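Glucosidase (Croceicoccus marinus, PDB 5Z3K) probably hydrolyses O-glycosidic bonds as a beta-glucosidase of glycoside hydrolase family 39. Local coordinates at residues A[62-65]-A[66-70]; A[158-161]-A[162-166]. One frame throughout, in Å; residues are numbered along the deposited sequence.

Contact 1. Residues A[62-65]-A[66-70]; sequences RLDT and IDNPT
Asn68 and Asp64 meet across a tight bend of the chain, where the amide ND2 donates to the carboxylate OD2 over 3.0 Å at an N-H...O angle of 163°. The bond lies almost in the amide plane of Asn68 but reaches Asp64 from above the carboxylate plane, and the two flat groups are turned 71° from each other. With chi1 at -180° the Asn68 CG stands opposite the backbone N, which carries the amide back across the bend. This is the closely packed side of the contact: Asn68 CB also lies 3.4 Å from Asp64 OD2, and Ile66 CG1 approaches that same oxygen to 3.7 Å. The other carboxylate oxygen, OD1, accepts from Asn116 ND2 and the backbone N of Glu112, with Thr65 N adding a weak third bond. Several donors thus hold the carboxylate and probably stabilise its negative charge. Thr65 OG1 is tied to Asn116 and Gln118, anchoring the inner limb to the neighbouring loop.

The outer limb is more exposed at Ile66, Asp67, Pro69 and Thr70, though Asp67 and Asn68 are tied to Trp76 and Pro74 further along the chain. Near the open ends of the bend the limbs are joined through a water, which accepts from Arg62 N at 2.9 Å and donates to Thr70 O at 2.8 Å. Asn68 OD1 has a local role of its own, accepting from Thr70 N at 3.2 Å. Were Asn68 an alanine, Asp64 OD2 would probably lose its amide donor and Thr70 N its side-chain acceptor. That OD1 bond closes an Asx turn within the loop that follows barrel strand 53-55.

Contact 2. Residues A[158-161]-A[162-166]; sequences PDFG and KLHFS
Phe165 O and Pro158 O hold one water between them: it donates to the first at 2.7 Å and to the second at 2.8 Å, so the water bridges the two ends of the bend, where Pro158 and Phe165 come close. The same water lies in the ring plane of Phe165, at its edge. Just beside this bridge, Pro158 CB and Phe165 CB pack 4.2 Å apart, while the Phe165 ring, carried off by a CG opposite the backbone N (chi1 -172°), leaves the contact to meet Phe172 of helix 169-186 edge-to-face. Between these ends the chain reverses in a type II' beta turn from Phe160 to Leu163, part of the loop that follows strand 151-154 of the TIM barrel. Leu163 N donates to Phe160 O at 3.2 Å, tilted 25° from the carbonyl plane. Gly161 takes the second position with positive phi, where a beta carbon would run into Lys162 N. Phe160 is itself the centre of an inverse gamma turn that leads into the reversal.

On the apolar flank Leu163 reaches back with one branch, CD1 lying 4.0 Å from Phe160 CE2 and touching CD2 as well. His164 CD2 comes near Phe160 CD2, the ring planes inclined at 66° in an oblique pairing, and His164 ND1 makes a weak hydrogen bond to Asp156. Phe199 meets the Phe160 ring from elsewhere in the fold. Lys162 bends over the turn, its CB, CG and CD lying along the Gly161 carbonyl, and its NZ donates to a water at 2.7 Å that gives only a weak bond to Gly161 O.

Both contacts are chain reversals in loops that follow strands of the eight-stranded parallel barrel: contact 1 comes first, after strand 53-55, and contact 2 after strand 151-154. Strand 104-109 stands between those two in the barrel order, and its own following loop connects the pair. Asn116, Gln118, Glu112 and the backbone of Ile113 bind contact 1, while Lys117 and Ile113 also meet contact 2. The centres are 18 Å apart and the nearest atoms about 7 Å, without touching. Loops after barrel strands surround the active site in TIM-barrel hydrolases, so these two reversals probably help shape the rim of that end.

Contact 1. Residues A[62-65]-A[66-70]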
loop_
_atom_site.group_PDB
_atom_site.type_symbol
_atom_site.label_atom_id
_atom_site.label_comp_id
_atom_site.label_asym_id
_atom_site.label_seq_id
_atom_site.Cartn_x
_atom_site.Cartn_y
_atom_site.Cartn_z
ATOM N N ARG A 62 -3.323 -10.877 15.448
ATOM C CA ARG A 62 -2.797 -9.943 16.428
ATOM C C ARG A 62 -2.116 -10.691 17.565
ATOM O O ARG A 62 -2.524 -11.792 17.947
ATOM C CB ARG A 62 -3.918 -9.060 16.983
ATOM C CG ARG A 62 -4.655 -8.269 15.927
ATOM C CD ARG A 62 -3.787 -7.178 15.353
ATOM N NE ARG A 62 -4.540 -6.439 14.347
ATOM C CZ ARG A 62 -5.444 -5.497 14.611
ATOM N NH1 ARG A 62 -5.713 -5.137 15.866
ATOM N NH2 ARG A 62 -6.075 -4.900 13.607
ATOM N N LEU A 63 -1.060 -10.086 18.099
ATOM C CA LEU A 63 -0.419 -10.582 19.314
ATOM C C LEU A 63 -1.003 -9.754 20.454
ATOM O O LEU A 63 -0.458 -8.715 20.828
ATOM C CB LEU A 63 1.101 -10.467 19.236
ATOM C CG LEU A 63 1.799 -10.899 20.535
ATOM C CD1 LEU A 63 1.367 -12.309 20.904
ATOM C CD2 LEU A 63 3.318 -10.801 20.435
ATOM N N ASP A 64 -2.147 -10.193 20.979
ATOM C CA ASP A 64 -2.809 -9.410 22.010
ATOM C C ASP A 64 -2.008 -9.475 23.310
ATOM O O ASP A 64 -1.311 -10.455 23.589
ATOM C CB ASP A 64 -4.245 -9.892 22.231
ATOM C CG ASP A 64 -5.166 -8.782 22.746
ATOM O OD1 ASP A 64 -4.748 -7.607 22.765
ATOM O OD2 ASP A 64 -6.323 -9.073 23.120
ATOM N N THR A 65 -2.073 -8.391 24.078
ATOM C CA THR A 65 -1.286 -8.258 25.294
ATOM C C THR A 65 -2.056 -8.678 26.540
ATOM O O THR A 65 -1.517 -8.600 27.645
ATOM C CB THR A 65 -0.784 -6.818 25.449
ATOM O OG1 THR A 65 -1.864 -5.906 25.224
ATOM C CG2 THR A 65 0.329 -6.537 24.444
ATOM N N ILE A 66 -3.307 -9.092 26.391
ATOM C CA ILE A 66 -4.035 -9.812 27.420
ATOM C C ILE A 66 -4.490 -11.133 26.804
ATOM O O ILE A 66 -4.334 -11.366 25.604
ATOM C CB ILE A 66 -5.229 -9.009 27.966
ATOM C CG1 ILE A 66 -6.229 -8.732 26.836
ATOM C CG2 ILE A 66 -4.750 -7.710 28.630
ATOM C CD1 ILE A 66 -7.387 -7.853 27.233
ATOM N N ASP A 67 -5.050 -12.001 27.640
ATOM C CA ASP A 67 -5.585 -13.259 27.134
ATOM C C ASP A 67 -6.766 -12.983 26.217
ATOM O O ASP A 67 -7.610 -12.132 26.504
ATOM C CB ASP A 67 -6.020 -14.176 28.288
ATOM C CG ASP A 67 -4.843 -14.724 29.095
ATOM O OD1 ASP A 67 -3.694 -14.288 28.879
ATOM O OD2 ASP A 67 -5.078 -15.598 29.964
ATOM N N ASN A 68 -6.826 -13.722 25.109
ATOM C CA ASN A 68 -7.800 -13.522 24.040
ATOM C C ASN A 68 -7.747 -14.746 23.133
ATOM O O ASN A 68 -6.667 -15.096 22.634
ATOM C CB ASN A 68 -7.479 -12.227 23.274
ATOM C CG ASN A 68 -8.450 -11.938 22.136
ATOM O OD1 ASN A 68 -9.267 -12.772 21.753
ATOM N ND2 ASN A 68 -8.338 -10.741 21.567
ATOM N N PRO A 69 -8.876 -15.437 22.914
ATOM C CA PRO A 69 -8.831 -16.669 22.106
ATOM C C PRO A 69 -8.288 -16.480 20.700
ATOM O O PRO A 69 -7.623 -17.385 20.177
ATOM C CB PRO A 69 -10.301 -17.119 22.083
ATOM C CG PRO A 69 -10.853 -16.615 23.368
ATOM C CD PRO A 69 -10.162 -15.283 23.617
ATOM N N THR A 70 -8.559 -15.341 20.066
ATOM C CA THR A 70 -8.144 -15.135 18.684
ATOM C C THR A 70 -6.699 -14.663 18.561
ATOM O O THR A 70 -6.196 -14.550 17.436
ATOM C CB THR A 70 -9.062 -14.118 18.000
ATOM O OG1 THR A 70 -8.960 -12.857 18.673
ATOM C CG2 THR A 70 -10.507 -14.591 18.025
HETATM O O HOH W 1 -5.846 -12.049 16.260
#

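Contact 2. Residues A[158-161]-A[162-166]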
loop_
_atom_site.group_PDB
_atom_site.type_symbol
_atom_site.label_atom_id
_atom_site.label_comp_id
_atom_site.label_asym_id
_atom_site.label_seq_id
_atom_site.Cartn_x
_atom_site.Cartn_y
_atom_site.Cartn_z
ATOM N N PRO A 158 0.397 4.670 17.109
ATOM C CA PRO A 158 0.499 4.966 18.551
ATOM C C PRO A 158 0.212 6.419 18.885
ATOM O O PRO A 158 -0.127 6.715 20.035
ATOM C CB PRO A 158 1.952 4.596 18.889
ATOM C CG PRO A 158 2.686 4.789 17.589
ATOM C CD PRO A 158 1.709 4.294 16.547
ATOM N N ASP A 159 0.333 7.334 17.918
ATOM C CA ASP A 159 0.051 8.750 18.137
ATOM C C ASP A 159 -1.401 9.116 17.851
ATOM O O ASP A 159 -1.750 10.301 17.904
ATOM C CB ASP A 159 0.982 9.613 17.274
ATOM C CG ASP A 159 0.992 9.194 15.802
ATOM O OD1 ASP A 159 0.689 8.017 15.501
ATOM O OD2 ASP A 159 1.309 10.050 14.943
ATOM N N PHE A 160 -2.250 8.134 17.548
ATOM C CA PHE A 160 -3.664 8.380 17.270
ATOM C C PHE A 160 -4.422 8.444 18.596
ATOM O O PHE A 160 -5.219 7.568 18.947
ATOM C CB PHE A 160 -4.220 7.298 16.353
ATOM C CG PHE A 160 -5.512 7.664 15.689
ATOM C CD1 PHE A 160 -5.528 8.503 14.592
ATOM C CD2 PHE A 160 -6.709 7.150 16.143
ATOM C CE1 PHE A 160 -6.713 8.834 13.974
ATOM C CE2 PHE A 160 -7.898 7.479 15.524
ATOM C CZ PHE A 160 -7.897 8.320 14.445
ATOM N N GLY A 161 -4.149 9.513 19.347
ATOM C CA GLY A 161 -4.657 9.563 20.704
ATOM C C GLY A 161 -4.165 8.362 21.492
ATOM O O GLY A 161 -3.053 7.862 21.290
ATOM N N LYS A 162 -5.011 7.890 22.407
ATOM C CA LYS A 162 -4.777 6.646 23.127
ATOM C C LYS A 162 -5.606 5.500 22.560
ATOM O O LYS A 162 -5.796 4.477 23.230
ATOM C CB LYS A 162 -5.076 6.825 24.617
ATOM C CG LYS A 162 -4.393 8.019 25.248
ATOM C CD LYS A 162 -2.890 7.837 25.299
ATOM C CE LYS A 162 -2.218 9.016 26.004
ATOM N NZ LYS A 162 -0.905 9.401 25.381
ATOM N N LEU A 163 -6.101 5.655 21.337
ATOM C CA LEU A 163 -7.042 4.698 20.778
ATOM C C LEU A 163 -6.376 3.446 20.221
ATOM O O LEU A 163 -7.054 2.425 20.071
ATOM C CB LEU A 163 -7.876 5.379 19.697
ATOM C CG LEU A 163 -8.737 6.535 20.217
ATOM C CD1 LEU A 163 -9.569 7.152 19.102
ATOM C CD2 LEU A 163 -9.629 6.078 21.359
ATOM N N HIS A 164 -5.076 3.486 19.917
ATOM C CA HIS A 164 -4.353 2.289 19.490
ATOM C C HIS A 164 -3.269 1.838 20.455
ATOM O O HIS A 164 -2.861 0.671 20.393
ATOM C CB HIS A 164 -3.702 2.502 18.114
ATOM C CG HIS A 164 -4.677 2.515 16.980
ATOM N ND1 HIS A 164 -4.431 1.885 15.778
ATOM C CD2 HIS A 164 -5.898 3.087 16.863
ATOM C CE1 HIS A 164 -5.463 2.066 14.970
ATOM N NE2 HIS A 164 -6.369 2.789 15.605
ATOM N N PHE A 165 -2.785 2.717 21.327
ATOM C CA PHE A 165 -1.784 2.353 22.324
ATOM C C PHE A 165 -2.034 3.180 23.576
ATOM O O PHE A 165 -1.978 4.413 23.516
ATOM C CB PHE A 165 -0.368 2.594 21.796
ATOM C CG PHE A 165 0.702 2.060 22.690
ATOM C CD1 PHE A 165 0.966 0.701 22.733
ATOM C CD2 PHE A 165 1.453 2.915 23.491
ATOM C CE1 PHE A 165 1.952 0.200 23.562
ATOM C CE2 PHE A 165 2.439 2.417 24.322
ATOM C CZ PHE A 165 2.689 1.061 24.359
ATOM N N SER A 166 -2.299 2.514 24.703
ATOM C CA SER A 166 -2.569 3.205 25.959
ATOM C C SER A 166 -1.399 3.150 26.938
ATOM O O SER A 166 -1.541 3.591 28.087
ATOM C CB SER A 166 -3.824 2.635 26.613
ATOM O OG SER A 166 -3.700 1.239 26.817
HETATM O O HOH W 2 -0.229 6.297 22.794
HETATM O O HOH W 3 -2.819 5.403 20.158
HETATM O O HOH W 4 -0.642 9.613 22.726
#